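Local coordinates for protein cytochrome c' (PDB 1MQV) that carries a covalently bound high-spin heme that lacks a sixth ligand and has electron transfer activity, although its exact function is not known, at residues K20-M25 with Q38-A43; K13-A18 with D80-L85; D47-P52 with K84-A89. The protein carries 3 engineered substitutions. All coordinates share one frame; numbering follows the deposited sequence.

Overall arrangement
The three contacts join three helices pairwise: contact 1 pairs 4-27 with 34-50, contact 2 pairs 4-27 with 75-95, and contact 3 pairs 34-50 with 75-95. All are largely buried, but contact 2 lies almost at the centre of the chain and is built with the heme, whereas contact 1 lies about 11 Å from that centre, and contact 3 reaches the surface at Lys49. Their chemistry differs: bulky Met, Phe and Leu groups meet in contact 2, a serine faces Ile22 and Pro21 in contact 1, and serine meets alanine in contact 3, where the helices come closest. Contacts 2 and 3 share Leu85; contact 1 meets contact 2 through Ser40 OG and Ala18 O, 2.7 Å apart.

Contact 1. Residues K20-M25 with Q38-A43; sequences KPIAAM and QKSLAA
Ile22 presses its CD1 methyl against the side of Ser40, 3.7 Å from Ser40 CB, in the closest approach between 20-25 and 38-43. The branch that does the touching is CG1-CD1: CG1 stands anti to the carbonyl carbon (chi1 -75°), and the nearly extended second torsion (166°) carries CD1 outward to helix 34-50. Beside it the ring of Pro21 offers CG to the hydroxyl, with Ser40 OG 4.1 Å away, a loose van der Waals approach. No hydrogen bond links the two segments, and the nearest CA atoms, those of Ile22 and Ser40, are 7.8 Å apart. This is the antiparallel pairing of the first two helices of the cytochrome c' four-helix bundle, with a small residue facing the larger Ile22. The serine hydroxyl is nevertheless well used. One turn before Ile22, the backbone oxygen of Ala18 takes part in a hydrogen bond with Ser40 OG, which ties the two helices together, and a weak bond to Val36 O also reaches back along the serine's own helix. Helix 4-27 is kinked at Pro21, whose N has no bond to the preceding turn. Farther out, Ile22 also packs on Ile106 of helix 99-120, and Pro21 on Val36.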
loop_
_atom_site.group_PDB
_atom_site.type_symbol
_atom_site.label_atom_id
_atom_site.label_comp_id
_atom_site.label_asym_id
_atom_site.label_seq_id
_atom_site.Cartn_x
_atom_site.Cartn_y
_atom_site.Cartn_z
ATOM N N LYS A 20 -5.582 -8.308 -4.146
ATOM C CA LYS A 20 -5.950 -9.553 -4.808
ATOM C C LYS A 20 -7.219 -9.533 -5.706
ATOM O O LYS A 20 -7.157 -9.962 -6.873
ATOM C CB LYS A 20 -6.008 -10.702 -3.794
ATOM C CG LYS A 20 -4.659 -11.013 -3.134
ATOM C CD LYS A 20 -4.674 -12.441 -2.544
ATOM C CE LYS A 20 -3.441 -12.758 -1.696
ATOM N NZ LYS A 20 -3.474 -12.108 -0.348
ATOM N N PRO A 21 -8.363 -9.040 -5.207
ATOM C CA PRO A 21 -9.548 -9.028 -6.082
ATOM C C PRO A 21 -9.337 -8.113 -7.288
ATOM O O PRO A 21 -9.901 -8.335 -8.355
ATOM C CB PRO A 21 -10.674 -8.471 -5.188
ATOM C CG PRO A 21 -10.165 -8.482 -3.851
ATOM C CD PRO A 21 -8.666 -8.423 -3.904
ATOM N N ILE A 22 -8.571 -7.048 -7.102
ATOM C CA ILE A 22 -8.312 -6.144 -8.229
ATOM C C ILE A 22 -7.473 -6.887 -9.280
ATOM O O ILE A 22 -7.784 -6.852 -10.469
ATOM C CB ILE A 22 -7.578 -4.877 -7.767
ATOM C CG1 ILE A 22 -8.583 -3.965 -7.033
ATOM C CG2 ILE A 22 -7.000 -4.108 -8.993
ATOM C CD1 ILE A 22 -7.925 -2.860 -6.246
ATOM N N ALA A 23 -6.441 -7.589 -8.843
ATOM C CA ALA A 23 -5.627 -8.340 -9.783
ATOM C C ALA A 23 -6.501 -9.390 -10.485
ATOM O O ALA A 23 -6.334 -9.645 -11.668
ATOM C CB ALA A 23 -4.446 -9.031 -9.060
ATOM N N ALA A 24 -7.425 -10.012 -9.767
ATOM C CA ALA A 24 -8.283 -11.037 -10.380
ATOM C C ALA A 24 -9.181 -10.449 -11.476
ATOM O O ALA A 24 -9.441 -11.072 -12.525
ATOM C CB ALA A 24 -9.120 -11.750 -9.279
ATOM N N MET A 25 -9.662 -9.242 -11.250
ATOM C CA MET A 25 -10.474 -8.592 -12.266
ATOM C C MET A 25 -9.596 -8.247 -13.470
ATOM O O MET A 25 -9.989 -8.486 -14.611
ATOM C CB MET A 25 -11.105 -7.319 -11.708
ATOM C CG MET A 25 -12.314 -7.576 -10.850
ATOM S SD MET A 25 -12.803 -6.104 -9.947
ATOM C CE MET A 25 -13.585 -6.901 -8.472
ATOM N N GLN A 38 -14.030 -0.458 -4.573
ATOM C CA GLN A 38 -14.094 0.666 -3.632
ATOM C C GLN A 38 -13.587 0.236 -2.257
ATOM O O GLN A 38 -12.889 0.993 -1.556
ATOM C CB GLN A 38 -15.524 1.124 -3.494
ATOM C CG GLN A 38 -15.939 2.082 -4.568
ATOM C CD GLN A 38 -15.218 3.420 -4.430
ATOM O OE1 GLN A 38 -14.105 3.591 -4.918
ATOM N NE2 GLN A 38 -15.847 4.366 -3.736
ATOM N N LYS A 39 -13.958 -0.980 -1.867
ATOM C CA LYS A 39 -13.528 -1.502 -0.555
ATOM C C LYS A 39 -11.986 -1.635 -0.492
ATOM O O LYS A 39 -11.348 -1.241 0.503
ATOM C CB LYS A 39 -14.214 -2.838 -0.313
ATOM C CG LYS A 39 -13.829 -3.592 0.963
ATOM C CD LYS A 39 -14.634 -4.859 1.052
ATOM C CE LYS A 39 -14.199 -5.727 2.231
ATOM N NZ LYS A 39 -14.564 -5.126 3.529
ATOM N N SER A 40 -11.392 -2.181 -1.556
ATOM C CA SER A 40 -9.942 -2.344 -1.639
ATOM C C SER A 40 -9.243 -1.010 -1.668
ATOM O O SER A 40 -8.241 -0.845 -1.012
ATOM C CB SER A 40 -9.519 -3.133 -2.907
ATOM O OG SER A 40 -9.958 -4.483 -2.823
ATOM N N LEU A 41 -9.749 -0.046 -2.443
ATOM C CA LEU A 41 -9.064 1.226 -2.493
ATOM C C LEU A 41 -9.141 1.940 -1.136
ATOM O O LEU A 41 -8.199 2.609 -0.710
ATOM C CB LEU A 41 -9.693 2.094 -3.590
ATOM C CG LEU A 41 -9.429 1.544 -4.986
ATOM C CD1 LEU A 41 -10.242 2.357 -6.019
ATOM C CD2 LEU A 41 -7.940 1.718 -5.298
ATOM N N ALA A 42 -10.264 1.795 -0.455
ATOM C CA ALA A 42 -10.449 2.464 0.825
ATOM C C ALA A 42 -9.461 1.856 1.826
ATOM O O ALA A 42 -8.845 2.575 2.612
ATOM C CB ALA A 42 -11.895 2.289 1.304
ATOM N N ALA A 43 -9.275 0.541 1.764
ATOM C CA ALA A 43 -8.337 -0.123 2.700
ATOM C C ALA A 43 -6.928 0.342 2.446
ATOM O O ALA A 43 -6.183 0.656 3.387
ATOM C CB ALA A 43 -8.385 -1.596 2.542
#

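Contact 2. Residues K13-A18 with D80-L85; sequences KQMGEA and DLFAKL. With HEC (heme c), chain C.
Met15 reaches across the heme pocket from helix 4-27 to meet Phe82 and Leu85 of helix 75-95. On that second helix Leu81 comes first and touches the heme, with its CB 3.6 Å from HEC CBC. Phe82 follows, its ring face beneath that same arm: HEC CBC lies 3.4 Å above the ring plane, over the centre. The same face runs on over the porphyrin's rim, where Phe82 CE1 is 3.5 Å from HEC C3C. Met15 CE comes to the ring edge, near its plane, 4.4 Å from Phe82 CE1. With an alanine in place of Phe82, the CBC arm and the nearby pyrrole carbons would probably lose their flat cover, and the Met15 methyl would be freer to swing. Leu85 closes the row, its CD2 meeting Met15 CE tip to tip at 4.0 Å and standing 3.9 Å from HEC CBB. Bends at chi2 (-131°) and chi3 (-88°) of Met15 turn its CE methyl to the porphyrin; Met15 SD remains 6.6 Å from HEC FE, consistent with a heme that has no sixth ligand. Gly16 brings its bare CA up to the heme methyl CMB. Around this pocket Phe78 meets Phe82 edge-to-face, Leu51 and Phe55 pack on the same ring, and Leu85 touches both Ile44 of helix 34-50 and Val109 of helix 99-120.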
loop_
_atom_site.group_PDB
_atom_site.type_symbol
_atom_site.label_atom_id
_atom_site.label_comp_id
_atom_site.label_asym_id
_atom_site.label_seq_id
_atom_site.Cartn_x
_atom_site.Cartn_y
_atom_site.Cartn_z
ATOM N N LYS A 13 0.110 -6.704 5.233
ATOM C CA LYS A 13 -0.432 -7.967 4.738
ATOM C C LYS A 13 -1.854 -7.697 4.249
ATOM O O LYS A 13 -2.258 -8.203 3.180
ATOM C CB LYS A 13 -0.420 -9.035 5.853
ATOM C CG LYS A 13 -1.041 -10.357 5.455
ATOM C CD LYS A 13 -0.740 -11.417 6.530
ATOM C CE LYS A 13 -1.592 -12.667 6.348
ATOM N NZ LYS A 13 -1.551 -13.190 4.962
ATOM N N GLN A 14 -2.617 -6.909 5.011
ATOM C CA GLN A 14 -3.987 -6.546 4.603
ATOM C C GLN A 14 -3.925 -5.781 3.275
ATOM O O GLN A 14 -4.764 -5.998 2.393
ATOM C CB GLN A 14 -4.703 -5.619 5.622
ATOM C CG GLN A 14 -4.713 -6.049 7.078
ATOM C CD GLN A 14 -5.155 -4.906 7.993
ATOM O OE1 GLN A 14 -4.680 -4.771 9.131
ATOM N NE2 GLN A 14 -6.073 -4.073 7.495
ATOM N N MET A 15 -2.950 -4.879 3.133
ATOM C CA MET A 15 -2.859 -4.111 1.883
ATOM C C MET A 15 -2.656 -5.087 0.734
ATOM O O MET A 15 -3.303 -4.970 -0.316
ATOM C CB MET A 15 -1.701 -3.095 1.933
ATOM C CG MET A 15 -2.047 -1.733 2.493
ATOM S SD MET A 15 -1.460 -0.352 1.425
ATOM C CE MET A 15 0.097 -0.166 2.088
ATOM N N GLY A 16 -1.761 -6.064 0.936
ATOM C CA GLY A 16 -1.531 -7.076 -0.091
ATOM C C GLY A 16 -2.833 -7.801 -0.446
ATOM O O GLY A 16 -3.162 -7.969 -1.641
ATOM N N GLU A 17 -3.588 -8.250 0.573
ATOM C CA GLU A 17 -4.859 -8.925 0.312
ATOM C C GLU A 17 -5.860 -8.010 -0.426
ATOM O O GLU A 17 -6.633 -8.480 -1.249
ATOM C CB GLU A 17 -5.460 -9.377 1.635
ATOM C CG GLU A 17 -4.539 -10.388 2.279
ATOM C CD GLU A 17 -4.823 -10.631 3.748
ATOM O OE1 GLU A 17 -5.065 -9.650 4.492
ATOM O OE2 GLU A 17 -4.779 -11.810 4.160
ATOM N N ALA A 18 -5.862 -6.716 -0.128
ATOM C CA ALA A 18 -6.815 -5.822 -0.825
ATOM C C ALA A 18 -6.525 -5.746 -2.319
ATOM O O ALA A 18 -7.430 -5.429 -3.098
ATOM C CB ALA A 18 -6.798 -4.389 -0.218
ATOM N N ASP A 80 6.388 10.359 2.827
ATOM C CA ASP A 80 5.626 10.954 1.739
ATOM C C ASP A 80 5.167 9.968 0.649
ATOM O O ASP A 80 4.184 10.243 -0.061
ATOM C CB ASP A 80 6.443 12.100 1.124
ATOM C CG ASP A 80 6.612 13.286 2.106
ATOM O OD1 ASP A 80 6.111 13.228 3.248
ATOM O OD2 ASP A 80 7.242 14.299 1.751
ATOM N N LEU A 81 5.844 8.826 0.532
ATOM C CA LEU A 81 5.463 7.837 -0.474
ATOM C C LEU A 81 4.190 7.182 0.065
ATOM O O LEU A 81 3.345 6.735 -0.699
ATOM C CB LEU A 81 6.565 6.773 -0.693
ATOM C CG LEU A 81 6.911 6.346 -2.127
ATOM C CD1 LEU A 81 5.644 6.165 -2.968
ATOM C CD2 LEU A 81 7.793 7.432 -2.750
ATOM N N PHE A 82 4.053 7.070 1.389
ATOM C CA PHE A 82 2.812 6.490 1.871
ATOM C C PHE A 82 1.709 7.531 1.652
ATOM O O PHE A 82 0.561 7.185 1.347
ATOM C CB PHE A 82 2.852 6.155 3.356
ATOM C CG PHE A 82 3.463 4.836 3.649
ATOM C CD1 PHE A 82 2.875 3.659 3.189
ATOM C CD2 PHE A 82 4.581 4.756 4.468
ATOM C CE1 PHE A 82 3.378 2.420 3.549
ATOM C CE2 PHE A 82 5.091 3.513 4.832
ATOM C CZ PHE A 82 4.490 2.351 4.377
ATOM N N ALA A 83 2.045 8.805 1.826
ATOM C CA ALA A 83 1.030 9.848 1.634
ATOM C C ALA A 83 0.624 9.850 0.157
ATOM O O ALA A 83 -0.560 10.118 -0.172
ATOM C CB ALA A 83 1.556 11.204 2.009
ATOM N N LYS A 84 1.594 9.593 -0.713
ATOM C CA LYS A 84 1.317 9.532 -2.157
ATOM C C LYS A 84 0.363 8.372 -2.460
ATOM O O LYS A 84 -0.623 8.515 -3.172
ATOM C CB LYS A 84 2.631 9.379 -2.950
ATOM C CG LYS A 84 2.468 9.167 -4.450
ATOM C CD LYS A 84 3.789 9.332 -5.191
ATOM C CE LYS A 84 3.592 9.045 -6.671
ATOM N NZ LYS A 84 4.878 8.948 -7.347
ATOM N N LEU A 85 0.608 7.215 -1.862
ATOM C CA LEU A 85 -0.276 6.103 -2.112
ATOM C C LEU A 85 -1.658 6.365 -1.548
ATOM O O LEU A 85 -2.654 6.013 -2.162
ATOM C CB LEU A 85 0.339 4.801 -1.525
ATOM C CG LEU A 85 -0.574 3.563 -1.578
ATOM C CD1 LEU A 85 -1.014 3.155 -3.050
ATOM C CD2 LEU A 85 0.250 2.435 -0.893
HETATM FE FE HEC C . 4.692 -2.813 1.078
HETATM C CHA HEC C . 5.867 -5.100 3.252
HETATM C CHB HEC C . 2.258 -5.012 0.105
HETATM C CHC HEC C . 3.042 -0.328 -0.522
HETATM C CHD HEC C . 6.896 -0.378 2.386
HETATM N NA HEC C . 4.165 -4.734 1.585
HETATM C C1A HEC C . 4.803 -5.486 2.523
HETATM C C2A HEC C . 4.171 -6.751 2.601
HETATM C C3A HEC C . 3.124 -6.783 1.672
HETATM C C4A HEC C . 3.152 -5.475 1.056
HETATM C CMA HEC C . 2.132 -7.824 1.259
HETATM C CAA HEC C . 4.625 -7.910 3.479
HETATM C CBA HEC C . 3.946 -7.814 4.827
HETATM C CGA HEC C . 4.212 -9.062 5.679
HETATM O O1A HEC C . 3.318 -9.911 5.743
HETATM O O2A HEC C . 5.307 -9.170 6.265
HETATM N NB HEC C . 3.062 -2.709 0.024
HETATM C C1B HEC C . 2.221 -3.722 -0.406
HETATM C C2B HEC C . 1.228 -3.276 -1.408
HETATM C C3B HEC C . 1.453 -1.968 -1.590
HETATM C C4B HEC C . 2.571 -1.604 -0.671
HETATM C CMB HEC C . 0.200 -4.225 -2.097
HETATM C CAB HEC C . 0.775 -1.042 -2.497
HETATM C CBB HEC C . -0.620 -0.922 -2.581
HETATM N NC HEC C . 4.878 -0.803 1.023
HETATM C C1C HEC C . 4.113 0.090 0.275
HETATM C C2C HEC C . 4.620 1.406 0.347
HETATM C C3C HEC C . 5.735 1.439 1.144
HETATM C C4C HEC C . 5.873 0.007 1.553
HETATM C CMC HEC C . 4.120 2.611 -0.521
HETATM C CAC HEC C . 6.688 2.480 1.500
HETATM C CBC HEC C . 6.244 3.881 1.420
HETATM N ND HEC C . 6.124 -2.701 2.515
HETATM C C1D HEC C . 7.017 -1.719 2.860
HETATM C C2D HEC C . 8.028 -2.206 3.823
HETATM C C3D HEC C . 7.713 -3.527 4.033
HETATM C C4D HEC C . 6.521 -3.840 3.247
HETATM C CMD HEC C . 8.994 -1.242 4.573
HETATM C CAD HEC C . 8.479 -4.473 5.074
HETATM C CBD HEC C . 7.641 -4.358 6.383
HETATM C CGD HEC C . 8.376 -5.044 7.532
HETATM O O1D HEC C . 8.859 -6.154 7.266
HETATM O O2D HEC C . 8.466 -4.476 8.638
#

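Contact 3. Residues D47-P52 with K84-A89; sequences DSKKLP and KLAAAA. With HEC (heme c), chain C.
Ser48 and Ala86 bring two helices of the four-helix bundle close together, their CA atoms only 5.3 Å apart. The end of helix 34-50 lies here against the middle of helix 75-95, and the small side chains permit the close approach. Apolar contact comes first: Ser48 CB meets the Ala86 methyl CB at 3.7 Å. The same methyl is flanked by the aliphatic part of Lys49, whose CG lies 4.1 Å from Ala86 CB, while the rest of the lysine chain extends from CG at the exposed margin of the contact. A polar atom against carbon makes the second kind: Ser48 OG lies 3.3 Å from Leu85 CD2 and nearly as close to Leu85 CG, a tight fit with no bond across. The hydroxyl is satisfied instead within its own helix. It stands anti to the carbonyl carbon (chi1 -63°), beside the backbone N, and forms a hydrogen bond with Ile44 O one turn back. Hydrogen bonds to backbone oxygens form the third group: Asp47 O accepts from both Lys50 N and Leu51 N, and Ala86 O is hydrogen-bonded to the side-chain OG1 of Thr90. Toward the heme pocket, Leu51 CD1 packs against both aromatic and methionine neighbours, Phe82 and Met15. On the serine itself, Ser48 CB also rests against the backbone oxygen of Phe82.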
loop_
_atom_site.group_PDB
_atom_site.type_symbol
_atom_site.label_atom_id
_atom_site.label_comp_id
_atom_site.label_asym_id
_atom_site.label_seq_id
_atom_site.Cartn_x
_atom_site.Cartn_y
_atom_site.Cartn_z
ATOM N N ASP A 47 -4.807 2.223 5.269
ATOM C CA ASP A 47 -3.561 1.581 5.734
ATOM C C ASP A 47 -2.404 2.524 5.529
ATOM O O ASP A 47 -1.527 2.644 6.383
ATOM C CB ASP A 47 -3.286 0.272 4.990
ATOM C CG ASP A 47 -4.342 -0.794 5.253
ATOM O OD1 ASP A 47 -5.085 -0.678 6.250
ATOM O OD2 ASP A 47 -4.423 -1.745 4.459
ATOM N N SER A 48 -2.416 3.245 4.408
ATOM C CA SER A 48 -1.331 4.175 4.117
ATOM C C SER A 48 -1.319 5.390 5.058
ATOM O O SER A 48 -0.297 6.089 5.165
ATOM C CB SER A 48 -1.441 4.631 2.636
ATOM O OG SER A 48 -1.279 3.512 1.771
ATOM N N LYS A 49 -2.442 5.661 5.721
ATOM C CA LYS A 49 -2.483 6.786 6.644
ATOM C C LYS A 49 -2.041 6.330 8.037
ATOM O O LYS A 49 -1.639 7.135 8.870
ATOM C CB LYS A 49 -3.870 7.381 6.687
ATOM C CG LYS A 49 -4.219 8.153 5.453
ATOM C CD LYS A 49 -5.721 8.462 5.431
ATOM C CE LYS A 49 -5.997 9.592 4.454
ATOM N NZ LYS A 49 -7.482 9.736 4.341
ATOM N N LYS A 50 -2.082 5.031 8.258
ATOM C CA LYS A 50 -1.679 4.477 9.546
ATOM C C LYS A 50 -0.204 4.133 9.577
ATOM O O LYS A 50 0.454 4.330 10.599
ATOM C CB LYS A 50 -2.485 3.207 9.837
ATOM C CG LYS A 50 -3.957 3.455 10.119
ATOM C CD LYS A 50 -4.645 2.126 10.417
ATOM C CE LYS A 50 -6.164 2.313 10.442
ATOM N NZ LYS A 50 -6.927 1.037 10.591
ATOM N N LEU A 51 0.335 3.630 8.455
ATOM C CA LEU A 51 1.737 3.193 8.401
ATOM C C LEU A 51 2.850 4.187 8.778
ATOM O O LEU A 51 3.859 3.771 9.344
ATOM C CB LEU A 51 2.034 2.503 7.036
ATOM C CG LEU A 51 1.278 1.139 6.962
ATOM C CD1 LEU A 51 0.966 0.700 5.510
ATOM C CD2 LEU A 51 2.081 0.055 7.732
ATOM N N PRO A 52 2.676 5.510 8.507
ATOM C CA PRO A 52 3.716 6.489 8.854
ATOM C C PRO A 52 4.083 6.526 10.317
ATOM O O PRO A 52 5.172 6.957 10.661
ATOM C CB PRO A 52 3.095 7.806 8.426
ATOM C CG PRO A 52 2.370 7.390 7.162
ATOM C CD PRO A 52 1.653 6.134 7.638
ATOM N N LYS A 84 1.594 9.593 -0.713
ATOM C CA LYS A 84 1.317 9.532 -2.157
ATOM C C LYS A 84 0.363 8.372 -2.460
ATOM O O LYS A 84 -0.623 8.515 -3.172
ATOM C CB LYS A 84 2.631 9.379 -2.950
ATOM C CG LYS A 84 2.468 9.167 -4.450
ATOM C CD LYS A 84 3.789 9.332 -5.191
ATOM C CE LYS A 84 3.592 9.045 -6.671
ATOM N NZ LYS A 84 4.878 8.948 -7.347
ATOM N N LEU A 85 0.608 7.215 -1.862
ATOM C CA LEU A 85 -0.276 6.103 -2.112
ATOM C C LEU A 85 -1.658 6.365 -1.548
ATOM O O LEU A 85 -2.654 6.013 -2.162
ATOM C CB LEU A 85 0.339 4.801 -1.525
ATOM C CG LEU A 85 -0.574 3.563 -1.578
ATOM C CD1 LEU A 85 -1.014 3.155 -3.050
ATOM C CD2 LEU A 85 0.250 2.435 -0.893
ATOM N N ALA A 86 -1.735 7.024 -0.384
ATOM C CA ALA A 86 -3.018 7.299 0.214
ATOM C C ALA A 86 -3.794 8.225 -0.699
ATOM O O ALA A 86 -4.968 8.000 -0.968
ATOM C CB ALA A 86 -2.832 7.943 1.624
ATOM N N ALA A 87 -3.124 9.245 -1.208
ATOM C CA ALA A 87 -3.801 10.177 -2.115
ATOM C C ALA A 87 -4.165 9.528 -3.467
ATOM O O ALA A 87 -5.177 9.881 -4.063
ATOM C CB ALA A 87 -2.928 11.381 -2.335
ATOM N N ALA A 88 -3.351 8.602 -3.954
ATOM C CA ALA A 88 -3.667 7.913 -5.213
ATOM C C ALA A 88 -4.901 7.023 -5.042
ATOM O O ALA A 88 -5.811 7.018 -5.894
ATOM C CB ALA A 88 -2.440 7.074 -5.683
ATOM N N ALA A 89 -4.962 6.263 -3.938
ATOM C CA ALA A 89 -6.091 5.404 -3.747
ATOM C C ALA A 89 -7.336 6.209 -3.513
ATOM O O ALA A 89 -8.427 5.818 -3.955
ATOM C CB ALA A 89 -5.859 4.398 -2.541
HETATM FE FE HEC C . 4.692 -2.813 1.078
HETATM C CHA HEC C . 5.867 -5.100 3.252
HETATM C CHB HEC C . 2.258 -5.012 0.105
HETATM C CHC HEC C . 3.042 -0.328 -0.522
HETATM C CHD HEC C . 6.896 -0.378 2.386
HETATM N NA HEC C . 4.165 -4.734 1.585
HETATM C C1A HEC C . 4.803 -5.486 2.523
HETATM C C2A HEC C . 4.171 -6.751 2.601
HETATM C C3A HEC C . 3.124 -6.783 1.672
HETATM C C4A HEC C . 3.152 -5.475 1.056
HETATM C CMA HEC C . 2.132 -7.824 1.259
HETATM C CAA HEC C . 4.625 -7.910 3.479
HETATM C CBA HEC C . 3.946 -7.814 4.827
HETATM C CGA HEC C . 4.212 -9.062 5.679
HETATM O O1A HEC C . 3.318 -9.911 5.743
HETATM O O2A HEC C . 5.307 -9.170 6.265
HETATM N NB HEC C . 3.062 -2.709 0.024
HETATM C C1B HEC C . 2.221 -3.722 -0.406
HETATM C C2B HEC C . 1.228 -3.276 -1.408
HETATM C C3B HEC C . 1.453 -1.968 -1.590
HETATM C C4B HEC C . 2.571 -1.604 -0.671
HETATM C CMB HEC C . 0.200 -4.225 -2.097
HETATM C CAB HEC C . 0.775 -1.042 -2.497
HETATM C CBB HEC C . -0.620 -0.922 -2.581
HETATM N NC HEC C . 4.878 -0.803 1.023
HETATM C C1C HEC C . 4.113 0.090 0.275
HETATM C C2C HEC C . 4.620 1.406 0.347
HETATM C C3C HEC C . 5.735 1.439 1.144
HETATM C C4C HEC C . 5.873 0.007 1.553
HETATM C CMC HEC C . 4.120 2.611 -0.521
HETATM C CAC HEC C . 6.688 2.480 1.500
HETATM C CBC HEC C . 6.244 3.881 1.420
HETATM N ND HEC C . 6.124 -2.701 2.515
HETATM C C1D HEC C . 7.017 -1.719 2.860
HETATM C C2D HEC C . 8.028 -2.206 3.823
HETATM C C3D HEC C . 7.713 -3.527 4.033
HETATM C C4D HEC C . 6.521 -3.840 3.247
HETATM C CMD HEC C . 8.994 -1.242 4.573
HETATM C CAD HEC C . 8.479 -4.473 5.074
HETATM C CBD HEC C . 7.641 -4.358 6.383
HETATM C CGD HEC C . 8.376 -5.044 7.532
HETATM O O1D HEC C . 8.859 -6.154 7.266
HETATM O O2D HEC C . 8.466 -4.476 8.638
#